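Local coordinates for peptide chain release factor subunit 1 (Aeropyrum pernix, PDB 3AGK), which probably directs the termination of protein synthesis in response to the stop codons UAA, UAG and UGA, at residues I147-Q152 with A256-Q261; A153-L158 with K167-F172; E8-S13 with C108-P113; S36-P41 with G92-C97. One frame throughout, in Å; residues are numbered along the deposited sequence.

Interaction 1 of 4, residues I147-Q152 with A256-Q261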
loop_
_atom_site.group_PDB
_atom_site.type_symbol
_atom_site.label_atom_id
_atom_site.label_comp_id
_atom_site.label_asym_id
_atom_site.label_seq_id
_atom_site.Cartn_x
_atom_site.Cartn_y
_atom_site.Cartn_z
ATOM N N ILE A 147 15.953 -3.528 -9.924
ATOM C CA ILE A 147 17.008 -2.897 -10.719
ATOM C C ILE A 147 18.340 -3.545 -10.350
ATOM O O ILE A 147 18.714 -3.580 -9.176
ATOM C CB ILE A 147 17.084 -1.371 -10.473
ATOM C CG1 ILE A 147 15.718 -0.718 -10.715
ATOM C CG2 ILE A 147 18.135 -0.730 -11.376
ATOM C CD1 ILE A 147 15.683 0.717 -10.282
ATOM N N VAL A 148 19.033 -4.083 -11.345
ATOM C CA VAL A 148 20.237 -4.853 -11.073
ATOM C C VAL A 148 21.436 -4.285 -11.797
ATOM O O VAL A 148 21.370 -3.978 -12.991
ATOM C CB VAL A 148 20.138 -6.322 -11.541
ATOM C CG1 VAL A 148 21.270 -7.132 -10.894
ATOM C CG2 VAL A 148 18.798 -6.922 -11.205
ATOM N N GLU A 149 22.528 -4.166 -11.060
ATOM C CA GLU A 149 23.836 -3.911 -11.626
ATOM C C GLU A 149 24.772 -4.928 -11.001
ATOM O O GLU A 149 24.451 -5.529 -9.975
ATOM C CB GLU A 149 24.324 -2.511 -11.265
ATOM C CG GLU A 149 23.760 -1.421 -12.129
ATOM C CD GLU A 149 24.356 -0.065 -11.807
ATOM O OE1 GLU A 149 25.465 0.233 -12.308
ATOM O OE2 GLU A 149 23.713 0.702 -11.061
ATOM N N ARG A 150 25.932 -5.110 -11.612
ATOM C CA ARG A 150 26.927 -6.063 -11.114
ATOM C C ARG A 150 27.239 -5.844 -9.636
ATOM O O ARG A 150 27.511 -6.801 -8.904
ATOM C CB ARG A 150 28.219 -5.921 -11.914
ATOM C CG ARG A 150 29.024 -4.693 -11.510
ATOM C CD ARG A 150 29.964 -4.225 -12.607
ATOM N NE ARG A 150 31.113 -5.109 -12.766
ATOM C CZ ARG A 150 32.382 -4.713 -12.682
ATOM N NH1 ARG A 150 32.675 -3.443 -12.443
ATOM N NH2 ARG A 150 33.357 -5.592 -12.839
ATOM N N ASP A 151 27.210 -4.591 -9.189
ATOM C CA ASP A 151 27.632 -4.281 -7.820
ATOM C C ASP A 151 26.640 -3.406 -7.049
ATOM O O ASP A 151 27.002 -2.795 -6.032
ATOM C CB ASP A 151 28.998 -3.589 -7.844
ATOM C CG ASP A 151 28.914 -2.195 -8.417
ATOM O OD1 ASP A 151 27.883 -1.889 -9.051
ATOM O OD2 ASP A 151 29.856 -1.408 -8.239
ATOM N N GLN A 152 25.393 -3.342 -7.519
ATOM C CA GLN A 152 24.387 -2.489 -6.882
ATOM C C GLN A 152 22.969 -2.834 -7.354
ATOM O O GLN A 152 22.766 -3.212 -8.504
ATOM C CB GLN A 152 24.702 -1.036 -7.201
ATOM C CG GLN A 152 23.881 -0.011 -6.470
ATOM C CD GLN A 152 24.254 1.400 -6.899
ATOM O OE1 GLN A 152 23.686 2.374 -6.418
ATOM N NE2 GLN A 152 25.207 1.510 -7.820
ATOM N N ALA A 256 18.982 3.605 -16.463
ATOM C CA ALA A 256 20.296 4.126 -16.142
ATOM C C ALA A 256 20.549 4.299 -14.648
ATOM O O ALA A 256 21.696 4.285 -14.206
ATOM C CB ALA A 256 20.526 5.463 -16.869
ATOM N N TYR A 257 19.489 4.467 -13.869
ATOM C CA TYR A 257 19.655 4.847 -12.468
ATOM C C TYR A 257 19.152 3.804 -11.483
ATOM O O TYR A 257 18.489 2.839 -11.865
ATOM C CB TYR A 257 18.966 6.186 -12.195
ATOM C CG TYR A 257 19.545 7.336 -12.980
ATOM C CD1 TYR A 257 18.929 7.791 -14.140
ATOM C CD2 TYR A 257 20.726 7.954 -12.573
ATOM C CE1 TYR A 257 19.464 8.842 -14.870
ATOM C CE2 TYR A 257 21.266 9.007 -13.293
ATOM C CZ TYR A 257 20.632 9.448 -14.439
ATOM O OH TYR A 257 21.178 10.490 -15.156
ATOM N N GLN A 258 19.493 4.007 -10.212
ATOM C CA GLN A 258 19.055 3.164 -9.112
ATOM C C GLN A 258 18.165 4.014 -8.228
ATOM O O GLN A 258 17.846 5.143 -8.587
ATOM C CB GLN A 258 20.273 2.656 -8.315
ATOM C CG GLN A 258 21.140 1.664 -9.077
ATOM C CD GLN A 258 20.706 0.219 -8.885
ATOM O OE1 GLN A 258 19.848 -0.073 -8.055
ATOM N NE2 GLN A 258 21.312 -0.694 -9.642
ATOM N N GLY A 259 17.750 3.482 -7.083
ATOM C CA GLY A 259 16.891 4.229 -6.181
ATOM C C GLY A 259 15.526 4.565 -6.773
ATOM O O GLY A 259 15.127 4.018 -7.807
ATOM N N LEU A 260 14.804 5.456 -6.102
ATOM C CA LEU A 260 13.487 5.896 -6.545
ATOM C C LEU A 260 13.499 6.296 -8.013
ATOM O O LEU A 260 12.590 5.948 -8.778
ATOM C CB LEU A 260 13.029 7.087 -5.710
ATOM C CG LEU A 260 11.665 6.965 -5.042
ATOM C CD1 LEU A 260 10.692 6.225 -5.951
ATOM C CD2 LEU A 260 11.790 6.267 -3.701
ATOM N N GLN A 261 14.525 7.042 -8.402
ATOM C CA GLN A 261 14.662 7.508 -9.784
ATOM C C GLN A 261 14.709 6.373 -10.811
ATOM O O GLN A 261 14.061 6.450 -11.846
ATOM C CB GLN A 261 15.908 8.383 -9.916
ATOM C CG GLN A 261 16.123 9.002 -11.282
ATOM C CD GLN A 261 17.418 9.797 -11.347
ATOM O OE1 GLN A 261 18.252 9.730 -10.439
ATOM N NE2 GLN A 261 17.594 10.550 -12.424
HETATM O O HOH W 1 23.981 3.500 -11.766
#
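The side-chain amide of Gln-258 is sandwiched. Over one face lies the CG2 methyl of Ile-147, 3.6 Å from NE2 of Gln-258; across the other runs Gln-152, whose CG sits 4.0 Å from CD of Gln-258 and whose own amide is stacked only 9° from parallel, the two side chains running antiparallel over one another. The carboxylate of Glu-149 meets the amide edge, nearly coplanar with it. There NE2 of Gln-258 donates a hydrogen bond of 3.1 Å to Glu-149 OE2, on the anti lone pair of that oxygen, while OE1 of Gln-258 is hydrogen-bonded to Thr-154 OG1, which also takes the N-H of Gly-259. Beside this, NE2 of Gln-261 rests on a face of the Tyr-257 ring, 3.4 Å above its plane. The amide reaches its slot because the Gln-258 chain bends at chi2 (-90°), whereas Glu-149 and Gln-152 are extended beyond CG. Glu-149 and Gln-152 are the first and last residues of a type I turn, which closes the hairpin of strands 142-149 and 152-159 in the middle domain of the release factor; Glu-149 N is hydrogen-bonded to Gln-152 O at 2.7 Å. An alanine in place of Gln-258 would remove both the Glu-149 and the Thr-154 hydrogen bonds and would probably loosen the run into helix 259-269 against this hairpin. A water donates to Glu-149 OE2 at 2.9 Å and, weakly, to Ala-256 O, and Ile-147 CG2 also touches Tyr-257 O, at 3.6 Å.

Interaction 2 of 4, residues A153-L158 with K167-F172; sequences ATIGLL and KELEGF
Strands 152-159 and 162-170 form a beta hairpin at one edge of the mixed sheet of the middle domain, in which residues 153-155 pair antiparallel with 167-169. On one face Thr-154 and Glu-168, a non-hydrogen-bonded pair, stand next to each other with their tips in the same direction. Those tips, OG1 of Thr-154 and OE1 of Glu-168, are 3.6 Å apart; the threonine hydroxyl has its hydrogen bonds with Gln-258 and Gly-259. The other face carries Ala-153, Ile-155, Lys-167 and Leu-169. Here Ile-155 and Leu-169 cross obliquely on a diagonal: CG1 of Ile-155 and CG of Leu-169 both stand beside the backbone N, anti to the carbonyl carbon, and CD1 of Ile-155 meets CD1 of Leu-169 at 3.9 Å. Ala-153, hydrogen-bonded partner of Leu-169, touches Val-202 of helix 188-215, which covers this face, while Ile-155 and Lys-167 touch Glu-205 of the same helix. The axes of the strand segments run 4.7 Å apart at closest. Ile-155 N gives the straightest of the four backbone hydrogen bonds, reaching Lys-167 O at 2.7 Å nearly along the C=O axis, whereas Lys-167 N returns to Ile-155 O at 3.2 Å, on a carbonyl lone pair.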
loop_
_atom_site.group_PDB
_atom_site.type_symbol
_atom_site.label_atom_id
_atom_site.label_comp_id
_atom_site.label_asym_id
_atom_site.label_seq_id
_atom_site.Cartn_x
_atom_site.Cartn_y
_atom_site.Cartn_z
ATOM N N ALA A 153 21.992 -2.710 -6.462
ATOM C CA ALA A 153 20.630 -3.109 -6.783
ATOM C C ALA A 153 19.588 -2.304 -6.012
ATOM O O ALA A 153 19.871 -1.784 -4.946
ATOM C CB ALA A 153 20.437 -4.595 -6.531
ATOM N N THR A 154 18.386 -2.200 -6.579
ATOM C CA THR A 154 17.241 -1.588 -5.912
ATOM C C THR A 154 16.039 -2.522 -6.032
ATOM O O THR A 154 15.734 -3.026 -7.121
ATOM C CB THR A 154 16.876 -0.216 -6.553
ATOM O OG1 THR A 154 17.994 0.674 -6.458
ATOM C CG2 THR A 154 15.637 0.425 -5.870
ATOM N N ILE A 155 15.358 -2.763 -4.918
ATOM C CA ILE A 155 14.104 -3.501 -4.947
ATOM C C ILE A 155 12.948 -2.537 -4.611
ATOM O O ILE A 155 12.997 -1.819 -3.609
ATOM C CB ILE A 155 14.153 -4.724 -4.016
ATOM C CG1 ILE A 155 15.362 -5.579 -4.394
ATOM C CG2 ILE A 155 12.849 -5.551 -4.107
ATOM C CD1 ILE A 155 15.713 -6.622 -3.386
ATOM N N GLY A 156 11.935 -2.488 -5.480
ATOM C CA GLY A 156 10.835 -1.557 -5.300
ATOM C C GLY A 156 9.480 -2.224 -5.433
ATOM O O GLY A 156 9.383 -3.400 -5.786
ATOM N N LEU A 157 8.430 -1.460 -5.161
ATOM C CA LEU A 157 7.083 -1.984 -5.198
ATOM C C LEU A 157 6.116 -0.935 -5.738
ATOM O O LEU A 157 6.102 0.204 -5.267
ATOM C CB LEU A 157 6.659 -2.411 -3.796
ATOM C CG LEU A 157 5.300 -3.113 -3.758
ATOM C CD1 LEU A 157 5.330 -4.407 -4.563
ATOM C CD2 LEU A 157 4.895 -3.371 -2.323
ATOM N N LEU A 158 5.325 -1.316 -6.738
ATOM C CA LEU A 158 4.298 -0.424 -7.284
ATOM C C LEU A 158 2.901 -0.961 -7.020
ATOM O O LEU A 158 2.613 -2.123 -7.330
ATOM C CB LEU A 158 4.479 -0.247 -8.789
ATOM C CG LEU A 158 3.432 0.635 -9.482
ATOM C CD1 LEU A 158 3.685 2.103 -9.122
ATOM C CD2 LEU A 158 3.445 0.409 -11.003
ATOM N N LYS A 167 14.200 -1.792 -0.682
ATOM C CA LYS A 167 15.555 -2.111 -0.274
ATOM C C LYS A 167 16.533 -1.678 -1.360
ATOM O O LYS A 167 16.250 -1.808 -2.562
ATOM C CB LYS A 167 15.689 -3.618 -0.050
ATOM C CG LYS A 167 17.035 -4.046 0.517
ATOM C CD LYS A 167 17.053 -3.911 2.025
ATOM C CE LYS A 167 18.457 -4.083 2.573
ATOM N NZ LYS A 167 18.437 -4.430 4.020
ATOM N N GLU A 168 17.674 -1.155 -0.923
ATOM C CA GLU A 168 18.823 -0.917 -1.787
ATOM C C GLU A 168 20.008 -1.761 -1.288
ATOM O O GLU A 168 20.155 -1.977 -0.086
ATOM C CB GLU A 168 19.173 0.577 -1.827
ATOM C CG GLU A 168 18.044 1.434 -2.439
ATOM C CD GLU A 168 18.490 2.824 -2.858
ATOM O OE1 GLU A 168 19.209 2.945 -3.877
ATOM O OE2 GLU A 168 18.107 3.798 -2.174
ATOM N N LEU A 169 20.832 -2.253 -2.211
ATOM C CA LEU A 169 21.925 -3.152 -1.865
ATOM C C LEU A 169 23.136 -2.736 -2.644
ATOM O O LEU A 169 23.011 -2.241 -3.771
ATOM C CB LEU A 169 21.599 -4.600 -2.236
ATOM C CG LEU A 169 20.467 -5.351 -1.537
ATOM C CD1 LEU A 169 19.160 -5.170 -2.278
ATOM C CD2 LEU A 169 20.806 -6.821 -1.474
ATOM N N GLU A 170 24.304 -2.947 -2.037
ATOM C CA GLU A 170 25.601 -2.700 -2.658
ATOM C C GLU A 170 26.506 -3.913 -2.484
ATOM O O GLU A 170 26.404 -4.646 -1.489
ATOM C CB GLU A 170 26.320 -1.536 -1.980
ATOM C CG GLU A 170 25.511 -0.292 -1.784
ATOM C CD GLU A 170 26.379 0.947 -1.861
ATOM O OE1 GLU A 170 26.948 1.351 -0.820
ATOM O OE2 GLU A 170 26.502 1.506 -2.977
ATOM N N GLY A 171 27.421 -4.084 -3.432
ATOM C CA GLY A 171 28.437 -5.112 -3.357
ATOM C C GLY A 171 29.790 -4.556 -3.760
ATOM O O GLY A 171 29.884 -3.506 -4.408
ATOM N N PHE A 172 30.848 -5.256 -3.363
ATOM C CA PHE A 172 32.184 -4.905 -3.815
ATOM C C PHE A 172 32.520 -5.713 -5.061
ATOM O O PHE A 172 32.371 -6.937 -5.077
ATOM C CB PHE A 172 33.223 -5.158 -2.724
ATOM C CG PHE A 172 34.620 -4.779 -3.129
ATOM C CD1 PHE A 172 34.975 -3.447 -3.276
ATOM C CD2 PHE A 172 35.567 -5.748 -3.379
ATOM C CE1 PHE A 172 36.249 -3.091 -3.658
ATOM C CE2 PHE A 172 36.852 -5.401 -3.754
ATOM C CZ PHE A 172 37.188 -4.068 -3.901
#

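Interaction 3 of 4, residues E8-S13 with C108-P113; sequences ERLTIS and CFMFSP
Ile-12 and Phe-111 both take the crowded first torsion, with CG1 of Ile-12 (chi1 65°) and CG of Phe-111 (chi1 60°) between their backbone N and carbonyl carbon. From there the isoleucine chain runs out straight and crosses the ring obliquely, so that CD1 of Ile-12 presses to 3.4 Å from CD1 of Phe-111, a tight fit. CG1 of Ile-12 is also 3.6 Å from Ser-112 O. Ser-112 keeps the two backbones together through both of its main-chain groups. Its N donates to Leu-10 O at 2.9 Å in an almost straight hydrogen bond (177°), though the donor stands well above the carbonyl plane; its O accepts from Ile-12 N at 3.0 Å, nearly along the C=O axis. The same oxygen is also touched by CA of Thr-11 at 3.2 Å. This single beta bridge, with Thr-11 opposite Ser-112, lies just past the end of the strand. OG1 of Thr-11 packs on CB of Ser-112 and makes a weak hydrogen bond to Glu-8 O in the preceding 3-10 turn, while OG of Ser-112 is hydrogen-bonded to Gly-92 O. Leu-10 leans over the strand and reaches CE of Met-110 with its CD1 at 4.3 Å. The bridged segment leads directly into helix 14-24: Ser-13 is the N-cap, and Glu-16 OE1 accepts from its N. Ile-12 packs on Leu-17 and Phe-111 on Leu-20 of that helix, Phe-111 also touches Val-94 of strand 93-98, and Met-110 touches Leu-93 and Leu-95 of the same strand and Arg-81 of helix 65-82.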
loop_
_atom_site.group_PDB
_atom_site.type_symbol
_atom_site.label_atom_id
_atom_site.label_comp_id
_atom_site.label_asym_id
_atom_site.label_seq_id
_atom_site.Cartn_x
_atom_site.Cartn_y
_atom_site.Cartn_z
ATOM N N GLU A 8 -25.297 -12.329 10.601
ATOM C CA GLU A 8 -24.873 -11.844 9.294
ATOM C C GLU A 8 -25.011 -10.319 9.134
ATOM O O GLU A 8 -24.453 -9.747 8.195
ATOM C CB GLU A 8 -25.640 -12.581 8.189
ATOM C CG GLU A 8 -24.766 -13.038 7.019
ATOM C CD GLU A 8 -25.170 -14.406 6.469
ATOM O OE1 GLU A 8 -24.973 -14.658 5.258
ATOM O OE2 GLU A 8 -25.684 -15.234 7.252
ATOM N N ARG A 9 -25.731 -9.666 10.052
ATOM C CA ARG A 9 -25.945 -8.216 9.967
ATOM C C ARG A 9 -24.684 -7.414 10.285
ATOM O O ARG A 9 -24.611 -6.229 9.959
ATOM C CB ARG A 9 -27.081 -7.744 10.892
ATOM C CG ARG A 9 -28.495 -8.138 10.496
ATOM C CD ARG A 9 -29.491 -7.453 11.440
ATOM N NE ARG A 9 -30.880 -7.816 11.189
ATOM C CZ ARG A 9 -31.777 -7.026 10.596
ATOM N NH1 ARG A 9 -31.443 -5.809 10.184
ATOM N NH2 ARG A 9 -33.018 -7.456 10.415
ATOM N N LEU A 10 -23.714 -8.049 10.941
ATOM C CA LEU A 10 -22.434 -7.411 11.271
ATOM C C LEU A 10 -21.514 -7.213 10.063
ATOM O O LEU A 10 -20.501 -6.517 10.165
ATOM C CB LEU A 10 -21.652 -8.235 12.309
ATOM C CG LEU A 10 -21.796 -8.046 13.821
ATOM C CD1 LEU A 10 -21.990 -6.588 14.206
ATOM C CD2 LEU A 10 -22.934 -8.887 14.340
ATOM N N THR A 11 -21.834 -7.848 8.937
ATOM C CA THR A 11 -20.928 -7.831 7.781
ATOM C C THR A 11 -20.861 -6.470 7.078
ATOM O O THR A 11 -21.870 -5.789 6.929
ATOM C CB THR A 11 -21.262 -8.947 6.764
ATOM O OG1 THR A 11 -21.323 -10.206 7.446
ATOM C CG2 THR A 11 -20.196 -9.025 5.683
ATOM N N ILE A 12 -19.656 -6.072 6.682
ATOM C CA ILE A 12 -19.441 -4.829 5.952
ATOM C C ILE A 12 -18.718 -5.126 4.650
ATOM O O ILE A 12 -18.015 -6.127 4.536
ATOM C CB ILE A 12 -18.595 -3.823 6.759
ATOM C CG1 ILE A 12 -17.182 -4.368 6.977
ATOM C CG2 ILE A 12 -19.283 -3.463 8.090
ATOM C CD1 ILE A 12 -16.278 -3.446 7.777
ATOM N N SER A 13 -18.889 -4.255 3.668
ATOM C CA SER A 13 -18.277 -4.443 2.365
ATOM C C SER A 13 -16.820 -4.019 2.403
ATOM O O SER A 13 -16.363 -3.441 3.384
ATOM C CB SER A 13 -18.998 -3.589 1.334
ATOM O OG SER A 13 -18.891 -2.220 1.685
ATOM N N CYS A 108 -15.031 0.282 21.071
ATOM C CA CYS A 108 -14.910 -1.128 20.735
ATOM C C CYS A 108 -15.482 -1.403 19.351
ATOM O O CYS A 108 -16.687 -1.590 19.215
ATOM C CB CYS A 108 -15.652 -1.976 21.764
ATOM S SG CYS A 108 -15.008 -3.659 21.954
ATOM N N PHE A 109 -14.632 -1.425 18.326
ATOM C CA PHE A 109 -15.106 -1.703 16.971
ATOM C C PHE A 109 -15.406 -3.189 16.840
ATOM O O PHE A 109 -14.619 -4.018 17.288
ATOM C CB PHE A 109 -14.082 -1.261 15.918
ATOM C CG PHE A 109 -13.643 0.174 16.058
ATOM C CD1 PHE A 109 -12.659 0.527 16.972
ATOM C CD2 PHE A 109 -14.216 1.169 15.280
ATOM C CE1 PHE A 109 -12.254 1.847 17.111
ATOM C CE2 PHE A 109 -13.818 2.494 15.409
ATOM C CZ PHE A 109 -12.834 2.832 16.328
ATOM N N MET A 110 -16.558 -3.531 16.269
ATOM C CA MET A 110 -16.864 -4.936 16.035
ATOM C C MET A 110 -17.560 -5.117 14.706
ATOM O O MET A 110 -18.501 -4.413 14.413
ATOM C CB MET A 110 -17.722 -5.532 17.150
ATOM C CG MET A 110 -17.868 -7.046 16.973
ATOM S SD MET A 110 -18.858 -7.908 18.202
ATOM C CE MET A 110 -20.375 -6.966 18.184
ATOM N N PHE A 111 -17.102 -6.061 13.893
ATOM C CA PHE A 111 -17.775 -6.322 12.624
ATOM C C PHE A 111 -17.447 -7.682 12.028
ATOM O O PHE A 111 -16.575 -8.424 12.532
ATOM C CB PHE A 111 -17.445 -5.232 11.606
ATOM C CG PHE A 111 -15.984 -5.113 11.309
ATOM C CD1 PHE A 111 -15.438 -5.738 10.198
ATOM C CD2 PHE A 111 -15.154 -4.385 12.145
ATOM C CE1 PHE A 111 -14.091 -5.640 9.918
ATOM C CE2 PHE A 111 -13.794 -4.279 11.875
ATOM C CZ PHE A 111 -13.262 -4.908 10.755
ATOM N N SER A 112 -18.161 -8.014 10.954
ATOM C CA SER A 112 -17.788 -9.161 10.152
ATOM C C SER A 112 -17.200 -8.642 8.838
ATOM O O SER A 112 -17.725 -7.714 8.247
ATOM C CB SER A 112 -18.979 -10.099 9.933
ATOM O OG SER A 112 -18.582 -11.279 9.246
ATOM N N PRO A 113 -16.073 -9.214 8.403
ATOM C CA PRO A 113 -15.386 -8.713 7.206
ATOM C C PRO A 113 -15.995 -9.259 5.907
ATOM O O PRO A 113 -16.657 -10.298 5.945
ATOM C CB PRO A 113 -13.961 -9.239 7.394
ATOM C CG PRO A 113 -14.137 -10.507 8.169
ATOM C CD PRO A 113 -15.314 -10.281 9.082
#

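Interaction 4 of 4, residues S36-P41 with G92-C97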
loop_
_atom_site.group_PDB
_atom_site.type_symbol
_atom_site.label_atom_id
_atom_site.label_comp_id
_atom_site.label_asym_id
_atom_site.label_seq_id
_atom_site.Cartn_x
_atom_site.Cartn_y
_atom_site.Cartn_z
ATOM N N SER A 36 -6.556 -6.258 19.577
ATOM C CA SER A 36 -6.947 -6.715 18.251
ATOM C C SER A 36 -7.385 -8.182 18.350
ATOM O O SER A 36 -6.657 -9.007 18.897
ATOM C CB SER A 36 -5.772 -6.573 17.274
ATOM O OG SER A 36 -5.325 -5.229 17.192
ATOM N N LEU A 37 -8.564 -8.512 17.829
ATOM C CA LEU A 37 -9.098 -9.867 17.971
ATOM C C LEU A 37 -9.870 -10.364 16.735
ATOM O O LEU A 37 -10.897 -9.797 16.365
ATOM C CB LEU A 37 -9.991 -9.930 19.207
ATOM C CG LEU A 37 -10.814 -11.192 19.410
ATOM C CD1 LEU A 37 -9.893 -12.337 19.804
ATOM C CD2 LEU A 37 -11.835 -10.950 20.486
ATOM N N TYR A 38 -9.373 -11.430 16.112
ATOM C CA TYR A 38 -9.980 -11.995 14.907
ATOM C C TYR A 38 -10.490 -13.405 15.185
ATOM O O TYR A 38 -9.741 -14.260 15.657
ATOM C CB TYR A 38 -8.942 -12.108 13.795
ATOM C CG TYR A 38 -8.417 -10.817 13.204
ATOM C CD1 TYR A 38 -7.563 -9.984 13.922
ATOM C CD2 TYR A 38 -8.720 -10.468 11.894
ATOM C CE1 TYR A 38 -7.062 -8.809 13.354
ATOM C CE2 TYR A 38 -8.226 -9.307 11.321
ATOM C CZ TYR A 38 -7.401 -8.477 12.048
ATOM O OH TYR A 38 -6.918 -7.327 11.453
ATOM N N ILE A 39 -11.750 -13.669 14.872
ATOM C CA ILE A 39 -12.351 -14.964 15.171
ATOM C C ILE A 39 -12.914 -15.656 13.934
ATOM O O ILE A 39 -13.882 -15.191 13.344
ATOM C CB ILE A 39 -13.482 -14.812 16.186
ATOM C CG1 ILE A 39 -12.993 -14.028 17.420
ATOM C CG2 ILE A 39 -14.064 -16.188 16.540
ATOM C CD1 ILE A 39 -14.125 -13.591 18.354
ATOM N N PRO A 40 -12.307 -16.779 13.535
ATOM C CA PRO A 40 -12.782 -17.497 12.346
ATOM C C PRO A 40 -14.165 -18.101 12.560
ATOM O O PRO A 40 -14.599 -18.279 13.695
ATOM C CB PRO A 40 -11.750 -18.620 12.184
ATOM C CG PRO A 40 -10.542 -18.137 12.915
ATOM C CD PRO A 40 -11.072 -17.366 14.080
ATOM N N PRO A 41 -14.858 -18.432 11.468
ATOM C CA PRO A 41 -16.184 -19.046 11.607
ATOM C C PRO A 41 -16.095 -20.407 12.309
ATOM O O PRO A 41 -16.968 -20.764 13.091
ATOM C CB PRO A 41 -16.655 -19.205 10.158
ATOM C CG PRO A 41 -15.788 -18.278 9.355
ATOM C CD PRO A 41 -14.477 -18.222 10.062
ATOM N N GLY A 92 -16.809 -14.704 10.129
ATOM C CA GLY A 92 -16.089 -14.450 11.366
ATOM C C GLY A 92 -16.359 -13.072 11.954
ATOM O O GLY A 92 -17.226 -12.322 11.473
ATOM N N LEU A 93 -15.607 -12.747 13.005
ATOM C CA LEU A 93 -15.704 -11.468 13.705
ATOM C C LEU A 93 -14.330 -10.843 13.831
ATOM O O LEU A 93 -13.331 -11.558 13.924
ATOM C CB LEU A 93 -16.211 -11.696 15.121
ATOM C CG LEU A 93 -17.677 -11.702 15.495
ATOM C CD1 LEU A 93 -17.761 -12.008 16.976
ATOM C CD2 LEU A 93 -18.289 -10.347 15.188
ATOM N N VAL A 94 -14.265 -9.516 13.864
ATOM C CA VAL A 94 -13.049 -8.850 14.324
ATOM C C VAL A 94 -13.385 -7.703 15.284
ATOM O O VAL A 94 -14.345 -6.951 15.071
ATOM C CB VAL A 94 -12.126 -8.368 13.169
ATOM C CG1 VAL A 94 -12.393 -9.133 11.876
ATOM C CG2 VAL A 94 -12.268 -6.890 12.955
ATOM N N LEU A 95 -12.602 -7.594 16.354
ATOM C CA LEU A 95 -12.775 -6.536 17.344
ATOM C C LEU A 95 -11.502 -5.731 17.549
ATOM O O LEU A 95 -10.424 -6.303 17.629
ATOM C CB LEU A 95 -13.200 -7.120 18.698
ATOM C CG LEU A 95 -14.661 -7.556 18.863
ATOM C CD1 LEU A 95 -14.870 -8.949 18.272
ATOM C CD2 LEU A 95 -15.100 -7.517 20.323
ATOM N N PHE A 96 -11.633 -4.410 17.643
ATOM C CA PHE A 96 -10.547 -3.554 18.129
ATOM C C PHE A 96 -11.083 -2.696 19.285
ATOM O O PHE A 96 -12.133 -2.075 19.158
ATOM C CB PHE A 96 -10.018 -2.662 17.008
ATOM C CG PHE A 96 -9.538 -3.419 15.790
ATOM C CD1 PHE A 96 -10.364 -3.596 14.690
ATOM C CD2 PHE A 96 -8.250 -3.940 15.739
ATOM C CE1 PHE A 96 -9.917 -4.290 13.566
ATOM C CE2 PHE A 96 -7.799 -4.626 14.620
ATOM C CZ PHE A 96 -8.640 -4.800 13.532
ATOM N N CYS A 97 -10.396 -2.687 20.422
ATOM C CA CYS A 97 -10.856 -1.909 21.573
ATOM C C CYS A 97 -9.682 -1.236 22.264
ATOM O O CYS A 97 -8.570 -1.756 22.254
ATOM C CB CYS A 97 -11.617 -2.785 22.598
ATOM S SG CYS A 97 -12.970 -3.789 21.933
#
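Phe-96 leaves its strand on the same face as Ser-36 and Tyr-38, with CG anti to the carbonyl carbon (chi1 -57°), which leans the ring toward strand 34-39. Beyond CB and CG, atom CD2 comes to 3.5 Å from OG of Ser-36, and CE2 passes CB of Ser-36 at 3.9 Å. At the tip, CZ meets OH of Tyr-38 at 3.7 Å. Both hydroxyl oxygens thus lie at the ring edge, near its plane, and both are fixed from beyond by hydrogen bonds, Ser-36 OG by Ile-129 N and Tyr-38 OH by Ile-129 O. The Phe-96 and Tyr-38 side chains cross obliquely, and Phe-96 also meets the ring of Phe-128. Replacing Phe-96 by alanine would take away this edge contact with Ser-36 and Tyr-38 and would probably disturb the packing toward Phe-128. The two strands are the central pair of the four-stranded antiparallel sheet of the N-terminal domain, which in eukaryotic relatives reads the stop codon. Four backbone hydrogen bonds link Leu-37 with Leu-95 and Ile-39 with Leu-93, Leu-37 O accepting from Leu-95 N at 2.8 Å. Val-94 lays CB over one face of the Tyr-38 ring, and its CG1 is 3.9 Å from CD2 of Tyr-38. On the reverse face, CD1 of Ile-39 and CD1 of Leu-93 meet side by side at 4.2 Å against Leu-82. Gly-92 has no room for a CB, which would fall 2.4 Å from Ile-39 O.

How the interactions relate
Interactions 1 and 2 meet in the middle domain, where strand 152-159 is neighbour to both 142-149 and 162-170. The backbone pairing of Ile-147 with Thr-154 joins the two contacts across neighbouring strands. Interactions 3 and 4 share the N-terminal sheet through strands 93-98 and 107-111, tied by the disulfide of Cys-97 with Cys-108. The two pairs lie on opposite sides of the chain's centre. Interactions 2 and 4 are buried strand pairings made of backbone hydrogen bonds and apolar side chains, though 2 has exposed Lys-167 and Glu-168 at its edge. Interactions 1 and 3 are partly buried: polar amide and carboxylate chemistry dominates 1, and a single backbone bridge with leucine and isoleucine packing dominates 3.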